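Local coordinates for hypothetical protein (Exiguobacterium sibiricum, PDB 2HKV) that is of unknown function but binds a nickel ion within a helical bundle and probably belongs to the DinB family of metal-binding proteins, at residues L53-L58 / L86-Q91. Residues are numbered along the deposited sequence; the frame is centred on the assembly and turned at random.
Sequences LLEADL and LDQSWQ
E55 and S89 bring two helices of the DinB-type bundle together, their CA atoms 5.0 Å apart where the segment axes, inclined at 42° between their N-to-C directions, approach to 7.9 Å. The pair, helix 43-61 against helix 82-98, illustrates how a small residue lets helices close up: S89 carries little more than a CB and a hydroxyl, and CB of S89 sits 4.1 Å from the backbone N of E55. Its OG, anti to its own carbonyl carbon (chi1 -58°), lies beside the backbone N, with the carbonyl oxygens of R85, one turn back, and of A51, across on helix 43-61, both in hydrogen-bonding position; the single hydroxyl proton must be shared or alternate between them. The hydroxyl is thus satisfied within the buried interface.

On one flank the contact is apolar. CB of L54 packs 4.0 Å from the carbonyl O of S89, while its CD1 reaches the W90 ring obliquely, 4.1 Å from CE3; the two side chains run side by side in the same direction, and V17 of helix 4-26 touches both. The other flank is polar. E55 extends its chain from a CG anti to the backbone N (chi1 172°), and its carboxylate is shared between two arginines, OE1 in a salt bridge with R85 and OE2 with R59, which would offset its charge in this buried setting. No direct hydrogen bond joins the two segments. Helix 43-61 itself supplies the nickel ligand H49, and L53 packs on the other two ligands, H124 and H128. At the exposed margin of the helix pair, beside Q88, a water completes the link, donating to OE1 of E55 at 2.9 Å and accepting from NE2 of Q88 at 3.2 Å.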
ATOM      1  N   LEU A  53      -1.101  13.094  -3.825  1.00 34.47           N
ATOM      2  CA  LEU A  53      -0.058  12.274  -4.403  1.00 34.73           C
ATOM      3  C   LEU A  53      -0.428  11.587  -5.734  1.00 36.27           C
ATOM      4  O   LEU A  53       0.465  11.245  -6.525  1.00 34.86           O
ATOM      5  CB  LEU A  53       0.513  11.272  -3.394  1.00 40.40           C
ATOM      6  CG  LEU A  53      -0.315  10.087  -2.878  1.00 35.56           C
ATOM      7  CD1 LEU A  53      -0.490   8.867  -3.902  1.00 34.19           C
ATOM      8  CD2 LEU A  53       0.382   9.604  -1.579  1.00 35.30           C
ATOM      9  N   LEU A  54      -1.716  11.316  -5.959  1.00 34.97           N
ATOM     10  CA  LEU A  54      -2.085  10.590  -7.193  1.00 35.40           C
ATOM     11  C   LEU A  54      -1.755  11.456  -8.396  1.00 35.59           C
ATOM     12  O   LEU A  54      -1.382  10.928  -9.437  1.00 38.47           O
ATOM     13  CB  LEU A  54      -3.548  10.152  -7.210  1.00 31.78           C
ATOM     14  CG  LEU A  54      -3.998   9.002  -6.307  1.00 38.54           C
ATOM     15  CD1 LEU A  54      -5.516   8.799  -6.485  1.00 35.18           C
ATOM     16  CD2 LEU A  54      -3.229   7.709  -6.612  1.00 32.61           C
ATOM     17  N   GLU A  55      -1.840  12.778  -8.246  1.00 33.84           N
ATOM     18  CA  GLU A  55      -1.511  13.712  -9.339  1.00 34.22           C
ATOM     19  C   GLU A  55      -0.017  14.005  -9.346  1.00 32.62           C
ATOM     20  O   GLU A  55       0.619  13.963 -10.396  1.00 35.61           O
ATOM     21  CB  GLU A  55      -2.372  14.965  -9.200  1.00 32.77           C
ATOM     22  CG  GLU A  55      -2.043  16.092 -10.112  1.00 36.51           C
ATOM     23  CD  GLU A  55      -3.052  17.230 -10.073  1.00 39.65           C
ATOM     24  OE1 GLU A  55      -4.152  17.095  -9.472  1.00 40.14           O
ATOM     25  OE2 GLU A  55      -2.733  18.296 -10.654  1.00 33.74           O
ATOM     26  N   ALA A  56       0.552  14.258  -8.164  1.00 32.25           N
ATOM     27  CA  ALA A  56       1.973  14.541  -7.994  1.00 35.38           C
ATOM     28  C   ALA A  56       2.787  13.456  -8.655  1.00 34.59           C
ATOM     29  O   ALA A  56       3.658  13.732  -9.480  1.00 34.91           O
ATOM     30  CB  ALA A  56       2.374  14.718  -6.450  1.00 31.08           C
ATOM     31  N   ASP A  57       2.492  12.197  -8.338  1.00 35.03           N
ATOM     32  CA  ASP A  57       3.320  11.142  -8.875  1.00 34.36           C
ATOM     33  C   ASP A  57       3.240  11.088 -10.383  1.00 33.54           C
ATOM     34  O   ASP A  57       4.226  10.770 -11.030  1.00 34.42           O
ATOM     35  CB  ASP A  57       2.955   9.771  -8.283  1.00 35.61           C
ATOM     36  CG  ASP A  57       3.376   9.613  -6.806  1.00 38.12           C
ATOM     37  OD1 ASP A  57       3.756  10.610  -6.094  1.00 36.41           O
ATOM     38  OD2 ASP A  57       3.300   8.459  -6.296  1.00 43.11           O
ATOM     39  N   LEU A  58       2.080  11.351 -10.956  1.00 34.46           N
ATOM     40  CA  LEU A  58       1.947  11.240 -12.399  1.00 34.72           C
ATOM     41  C   LEU A  58       2.584  12.421 -13.103  1.00 36.13           C
ATOM     42  O   LEU A  58       3.087  12.254 -14.202  1.00 31.56           O
ATOM     43  CB  LEU A  58       0.476  11.051 -12.814  1.00 35.74           C
ATOM     44  CG  LEU A  58      -0.131   9.674 -12.444  1.00 39.62           C
ATOM     45  CD1 LEU A  58      -1.501   9.560 -13.031  1.00 33.66           C
ATOM     46  CD2 LEU A  58       0.720   8.542 -12.912  1.00 43.97           C
ATOM     47  N   LEU A  86      -8.361  15.706  -2.809  1.00 33.44           N
ATOM     48  CA  LEU A  86      -8.305  14.282  -3.107  1.00 36.00           C
ATOM     49  C   LEU A  86      -9.148  13.927  -4.382  1.00 34.73           C
ATOM     50  O   LEU A  86      -8.723  13.158  -5.291  1.00 33.71           O
ATOM     51  CB  LEU A  86      -8.800  13.518  -1.874  1.00 34.72           C
ATOM     52  CG  LEU A  86      -8.910  11.984  -1.941  1.00 37.85           C
ATOM     53  CD1 LEU A  86      -7.576  11.330  -2.365  1.00 38.40           C
ATOM     54  CD2 LEU A  86      -9.419  11.483  -0.566  1.00 36.98           C
ATOM     55  N   ASP A  87     -10.345  14.484  -4.449  1.00 36.50           N
ATOM     56  CA  ASP A  87     -11.234  14.220  -5.561  1.00 37.49           C
ATOM     57  C   ASP A  87     -10.644  14.678  -6.887  1.00 36.33           C
ATOM     58  O   ASP A  87     -10.778  13.998  -7.923  1.00 36.19           O
ATOM     59  CB  ASP A  87     -12.592  14.897  -5.332  1.00 39.90           C
ATOM     60  CG  ASP A  87     -13.433  14.224  -4.213  1.00 51.15           C
ATOM     61  OD1 ASP A  87     -12.966  13.263  -3.559  1.00 53.43           O
ATOM     62  OD2 ASP A  87     -14.586  14.676  -3.977  1.00 67.22           O
ATOM     63  N   GLN A  88     -10.043  15.860  -6.859  1.00 35.59           N
ATOM     64  CA  GLN A  88      -9.346  16.401  -8.005  1.00 35.58           C
ATOM     65  C   GLN A  88      -8.193  15.522  -8.456  1.00 34.02           C
ATOM     66  O   GLN A  88      -8.043  15.255  -9.648  1.00 31.65           O
ATOM     67  CB  GLN A  88      -8.817  17.769  -7.630  1.00 36.20           C
ATOM     68  CG  GLN A  88      -8.036  18.474  -8.678  1.00 43.33           C
ATOM     69  CD  GLN A  88      -7.670  19.912  -8.240  1.00 41.25           C
ATOM     70  OE1 GLN A  88      -8.454  20.604  -7.546  1.00 40.64           O
ATOM     71  NE2 GLN A  88      -6.470  20.356  -8.631  1.00 43.73           N
ATOM     72  N   SER A  89      -7.377  15.065  -7.493  1.00 35.68           N
ATOM     73  CA  SER A  89      -6.269  14.141  -7.774  1.00 34.25           C
ATOM     74  C   SER A  89      -6.771  12.814  -8.360  1.00 32.96           C
ATOM     75  O   SER A  89      -6.201  12.284  -9.295  1.00 35.68           O
ATOM     76  CB  SER A  89      -5.434  13.888  -6.504  1.00 32.47           C
ATOM     77  OG  SER A  89      -4.945  15.125  -6.025  1.00 39.49           O
ATOM     78  N   TRP A  90      -7.855  12.305  -7.810  1.00 31.58           N
ATOM     79  CA  TRP A  90      -8.433  11.034  -8.285  1.00 33.96           C
ATOM     80  C   TRP A  90      -8.934  11.188  -9.742  1.00 33.22           C
ATOM     81  O   TRP A  90      -8.796  10.283 -10.553  1.00 34.31           O
ATOM     82  CB  TRP A  90      -9.538  10.610  -7.311  1.00 33.77           C
ATOM     83  CG  TRP A  90     -10.412   9.525  -7.696  1.00 32.97           C
ATOM     84  CD1 TRP A  90     -11.755   9.537  -7.563  1.00 37.93           C
ATOM     85  CD2 TRP A  90     -10.068   8.236  -8.230  1.00 32.61           C
ATOM     86  NE1 TRP A  90     -12.285   8.359  -7.982  1.00 43.18           N
ATOM     87  CE2 TRP A  90     -11.276   7.542  -8.416  1.00 41.44           C
ATOM     88  CE3 TRP A  90      -8.869   7.607  -8.603  1.00 37.48           C
ATOM     89  CZ2 TRP A  90     -11.331   6.248  -8.936  1.00 38.48           C
ATOM     90  CZ3 TRP A  90      -8.928   6.301  -9.129  1.00 32.82           C
ATOM     91  CH2 TRP A  90     -10.163   5.652  -9.298  1.00 38.05           C
ATOM     92  N   GLN A  91      -9.501  12.348 -10.063  1.00 33.74           N
ATOM     93  CA  GLN A  91      -9.961  12.615 -11.433  1.00 36.59           C
ATOM     94  C   GLN A  91      -8.784  12.672 -12.403  1.00 35.78           C
ATOM     95  O   GLN A  91      -8.851  12.171 -13.527  1.00 34.34           O
ATOM     96  CB  GLN A  91     -10.742  13.933 -11.489  1.00 37.84           C
ATOM     97  CG  GLN A  91     -11.429  14.152 -12.822  1.00 47.26           C
ATOM     98  CD  GLN A  91     -12.408  13.027 -13.126  1.00 53.35           C
ATOM     99  OE1 GLN A  91     -13.327  12.759 -12.340  1.00 54.28           O
ATOM    100  NE2 GLN A  91     -12.188  12.336 -14.249  1.00 38.31           N
TER
HETATM  101  O   HOH W   1      -5.827  18.597 -11.223  1.00 53.66           O